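Local coordinates for cell division control protein Cdc48 (Mycobacterium smegmatis, PDB 5E7P) that probably binds and hydrolyses ATP as a Cdc48-type AAA ATPase with two P-loop ATPase modules, and is seen here with ADP bound, at residues D242-L247 with L264-S269; S311-V316 with R353-T358. All blocks are in the same frame, centred on the assembly; numbering follows the deposited sequence.

Contacts 1 and 2 both belong to the first ATPase module and are both buried and apolar, with centres about 16 Å apart; they share neither helix nor strand, yet both lie on the same six-stranded sheet. In contact 1 a helix lies against the strand that leads into the P-loop, and an indole and leucines pack at the end of that strand far from the nucleotide. In contact 2 two helices meet over the sheet through small valine and alanine side chains, away from the ADP sites, with a lysine stem along the margin. Helix 237-249 carries a salt bridge away from contact 1, whereas in 353-358 a threonine hydroxyl bonds a carbonyl of its own segment.

Contact 1. Residues D242-L247 with L264-S269; sequences DEWLRL and LGVLVS
Apolar packing of a helix on a strand joins Trp-244 and Leu-245 of helix 237-249 to Leu-264 and Val-266 of segment 264-269 in the first ATPase module. Leu-264 packs on the helix backbone: with CG turned anti to the backbone N (chi1 -176°), its CD2 methyl lies 3.5 Å from Trp-244 O and beside the Trp-244 CB at 4.1 Å. The same methyl meets Leu-245 CD2 at 3.7 Å, the two leucine side chains running nearly perpendicular to each other. The indole of Trp-244 extends over Val-266, whose CG2 approaches the ring obliquely, 4.1 Å from Trp-244 CE3, while CG1 lies near CZ3. Strand 265-269 is the one that leads into the P-loop of the RecA-like AAA sheet, where Gly-273 to Thr-278 bind ADP; it pairs with strands 361-366 and 385-388. Arg-385 adds a cation-pi contact to the indole, and Val-283 of the helix following the P-loop packs on Leu-245. Farther round helix 237-249, Arg-246 NE forms a salt bridge with Asp-242 OD2 at 3.2 Å, in the guanidinium plane and on the syn side of the carboxylate, but tilted 23° out of the carboxylate plane.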
# COMPACT_ATOMS: atom_id res chain seq x y z
N ASP A 242 22.64 6.65 6.25
CA ASP A 242 24.07 6.51 6.06
C ASP A 242 24.84 7.31 7.10
O ASP A 242 25.82 6.83 7.66
CB ASP A 242 24.47 6.95 4.65
CG ASP A 242 25.97 6.89 4.42
OD1 ASP A 242 26.50 5.77 4.28
OD2 ASP A 242 26.61 7.96 4.37
N GLU A 243 24.37 8.52 7.37
CA GLU A 243 25.01 9.39 8.35
C GLU A 243 24.92 8.82 9.76
O GLU A 243 25.85 8.96 10.56
CB GLU A 243 24.42 10.81 8.27
CG GLU A 243 23.87 11.36 9.58
CD GLU A 243 24.60 12.61 10.04
OE1 GLU A 243 24.02 13.37 10.84
OE2 GLU A 243 25.75 12.82 9.60
N TRP A 244 23.81 8.16 10.06
CA TRP A 244 23.62 7.52 11.36
C TRP A 244 24.57 6.34 11.54
O TRP A 244 25.20 6.19 12.59
CB TRP A 244 22.18 7.03 11.50
CG TRP A 244 21.18 8.11 11.76
CD1 TRP A 244 21.43 9.39 12.16
CD2 TRP A 244 19.75 7.99 11.65
NE1 TRP A 244 20.25 10.08 12.30
CE2 TRP A 244 19.21 9.24 11.99
CE3 TRP A 244 18.89 6.95 11.28
CZ2 TRP A 244 17.83 9.48 11.99
CZ3 TRP A 244 17.53 7.19 11.28
CH2 TRP A 244 17.01 8.45 11.63
N LEU A 245 24.67 5.51 10.50
CA LEU A 245 25.56 4.36 10.52
C LEU A 245 27.02 4.75 10.69
O LEU A 245 27.76 4.12 11.45
CB LEU A 245 25.41 3.54 9.23
CG LEU A 245 24.33 2.47 9.19
CD1 LEU A 245 24.36 1.76 7.85
CD2 LEU A 245 24.52 1.47 10.33
N ARG A 246 27.44 5.80 9.98
CA ARG A 246 28.83 6.22 10.02
C ARG A 246 29.22 6.77 11.38
O ARG A 246 30.30 6.48 11.89
CB ARG A 246 29.13 7.21 8.89
CG ARG A 246 28.93 6.60 7.51
CD ARG A 246 29.51 7.45 6.39
NE ARG A 246 29.45 6.72 5.13
CZ ARG A 246 30.37 5.85 4.71
NH1 ARG A 246 31.44 5.61 5.46
NH2 ARG A 246 30.23 5.23 3.55
N LEU A 247 28.34 7.56 11.99
CA LEU A 247 28.59 8.10 13.32
C LEU A 247 28.70 6.98 14.35
O LEU A 247 29.59 6.99 15.20
CB LEU A 247 27.48 9.07 13.72
CG LEU A 247 27.45 10.41 13.00
CD1 LEU A 247 26.24 11.20 13.43
CD2 LEU A 247 28.73 11.19 13.27
N LEU A 264 23.01 1.84 17.80
CA LEU A 264 22.14 2.24 16.71
C LEU A 264 21.15 1.15 16.32
O LEU A 264 21.53 0.07 15.87
CB LEU A 264 22.97 2.64 15.49
CG LEU A 264 22.16 3.17 14.30
CD1 LEU A 264 21.41 4.43 14.68
CD2 LEU A 264 23.08 3.42 13.11
N GLY A 265 19.87 1.45 16.49
CA GLY A 265 18.80 0.57 16.05
C GLY A 265 17.80 1.38 15.24
O GLY A 265 17.30 2.40 15.71
N VAL A 266 17.52 0.93 14.02
CA VAL A 266 16.68 1.70 13.11
C VAL A 266 15.53 0.87 12.53
O VAL A 266 15.75 -0.23 12.02
CB VAL A 266 17.50 2.28 11.94
CG1 VAL A 266 16.62 3.18 11.07
CG2 VAL A 266 18.70 3.05 12.45
N LEU A 267 14.32 1.40 12.62
CA LEU A 267 13.17 0.81 11.94
C LEU A 267 12.78 1.62 10.71
O LEU A 267 12.34 2.77 10.83
CB LEU A 267 11.97 0.69 12.89
CG LEU A 267 10.72 0.05 12.28
CD1 LEU A 267 11.00 -1.37 11.79
CD2 LEU A 267 9.55 0.07 13.25
N VAL A 268 12.95 1.03 9.54
CA VAL A 268 12.63 1.71 8.29
C VAL A 268 11.24 1.28 7.81
O VAL A 268 10.96 0.09 7.70
CB VAL A 268 13.66 1.39 7.20
CG1 VAL A 268 13.25 2.03 5.88
CG2 VAL A 268 15.05 1.84 7.63
N SER A 269 10.39 2.26 7.53
CA SER A 269 9.04 1.99 7.06
C SER A 269 8.68 2.76 5.78
O SER A 269 9.49 3.52 5.26
CB SER A 269 8.01 2.28 8.16
OG SER A 269 8.14 3.60 8.65

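Contact 2. Residues S311-V316 with R353-T358; sequences SAVAAV and RKAVAT
Val-313 of helix 302-319 faces Ala-355 of helix 344-356, and this valine-alanine pair is the centre of a small apolar helix-helix contact. One methyl of Val-313 does the work: CG1 is anti to the backbone N (chi1 167°), which carries it across to Ala-355 CB at 3.9 Å, while CG2 takes the position beside the backbone N. The short alanine side chain lets the helix backbones come close, the CA atoms of Val-313 and Ala-355 being 5.9 Å apart. One turn on, Val-316 adopts a different rotamer, its CG1 placed between the backbone N and the carbonyl carbon (chi1 75°), and from there it touches the same Ala-355 CB more loosely, at 4.5 Å. Lys-354 contributes its stem. The chain is extended as far as CE and passes alongside Val-313, with CD 4.3 Å from Val-313 CG1, so its aliphatic part flanks the exposed margin of the contact. Within 353-358, Thr-358 OG1 donates a hydrogen bond of 2.8 Å to Lys-354 O, tilted from the carbonyl plane. As expected for the three-layer P-loop fold, the two helices lie side by side against the central sheet: Val-313 and Val-316 rest on Leu-323 of strand 321-326, Val-316 also reaches Val-290 and Val-361 of the adjoining strands, and Val-356 packs on Phe-363 of strand 361-366.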
# COMPACT_ATOMS: atom_id res chain seq x y z
N SER A 311 21.34 -17.51 16.28
CA SER A 311 22.48 -17.80 15.43
C SER A 311 22.92 -16.55 14.67
O SER A 311 24.11 -16.31 14.46
CB SER A 311 22.14 -18.93 14.46
OG SER A 311 23.18 -19.13 13.52
N ALA A 312 21.94 -15.76 14.25
CA ALA A 312 22.20 -14.54 13.50
C ALA A 312 22.84 -13.46 14.37
O ALA A 312 23.71 -12.72 13.93
CB ALA A 312 20.92 -14.02 12.87
N VAL A 313 22.39 -13.38 15.62
CA VAL A 313 22.94 -12.41 16.57
C VAL A 313 24.39 -12.74 16.94
O VAL A 313 25.24 -11.85 17.01
CB VAL A 313 22.06 -12.32 17.84
CG1 VAL A 313 22.79 -11.57 18.95
CG2 VAL A 313 20.74 -11.64 17.51
N ALA A 314 24.67 -14.02 17.16
CA ALA A 314 26.02 -14.46 17.50
C ALA A 314 26.99 -14.24 16.34
O ALA A 314 28.19 -14.04 16.54
CB ALA A 314 26.03 -15.92 17.93
N ALA A 315 26.47 -14.28 15.12
CA ALA A 315 27.29 -14.10 13.92
C ALA A 315 27.65 -12.63 13.70
O ALA A 315 28.77 -12.32 13.29
CB ALA A 315 26.57 -14.66 12.70
N VAL A 316 26.71 -11.74 13.98
CA VAL A 316 26.95 -10.31 13.81
C VAL A 316 27.81 -9.75 14.95
O VAL A 316 28.52 -8.76 14.76
CB VAL A 316 25.64 -9.50 13.68
CG1 VAL A 316 24.95 -9.35 15.02
CG2 VAL A 316 25.92 -8.14 13.05
N ARG A 353 18.31 -7.13 21.53
CA ARG A 353 18.78 -6.17 22.52
C ARG A 353 20.26 -6.41 22.85
O ARG A 353 21.03 -5.46 23.02
CB ARG A 353 17.92 -6.27 23.78
CG ARG A 353 18.09 -5.11 24.74
CD ARG A 353 17.09 -5.19 25.89
NE ARG A 353 15.71 -5.20 25.41
CZ ARG A 353 14.88 -6.23 25.54
NH1 ARG A 353 15.29 -7.35 26.13
NH2 ARG A 353 13.64 -6.15 25.07
N LYS A 354 20.63 -7.68 22.92
CA LYS A 354 22.02 -8.07 23.13
C LYS A 354 22.90 -7.61 21.97
O LYS A 354 24.04 -7.19 22.16
CB LYS A 354 22.12 -9.59 23.31
CG LYS A 354 23.51 -10.17 23.14
CD LYS A 354 23.48 -11.69 23.17
CE LYS A 354 24.80 -12.29 22.72
NZ LYS A 354 25.94 -11.87 23.59
N ALA A 355 22.35 -7.69 20.76
CA ALA A 355 23.08 -7.27 19.56
C ALA A 355 23.30 -5.75 19.54
O ALA A 355 24.40 -5.29 19.26
CB ALA A 355 22.35 -7.73 18.31
N VAL A 356 22.24 -5.00 19.84
CA VAL A 356 22.30 -3.54 19.82
C VAL A 356 23.32 -2.99 20.83
O VAL A 356 23.97 -1.98 20.58
CB VAL A 356 20.91 -2.93 20.08
CG1 VAL A 356 20.97 -1.42 20.15
CG2 VAL A 356 19.94 -3.37 18.99
N ALA A 357 23.46 -3.67 21.95
CA ALA A 357 24.39 -3.24 23.00
C ALA A 357 25.84 -3.60 22.68
O ALA A 357 26.75 -3.19 23.40
CB ALA A 357 23.97 -3.82 24.34
N THR A 358 26.05 -4.36 21.61
CA THR A 358 27.39 -4.77 21.21
C THR A 358 28.11 -3.69 20.40
O THR A 358 27.59 -3.22 19.39
CB THR A 358 27.36 -6.08 20.39
OG1 THR A 358 26.65 -7.09 21.11
CG2 THR A 358 28.78 -6.56 20.11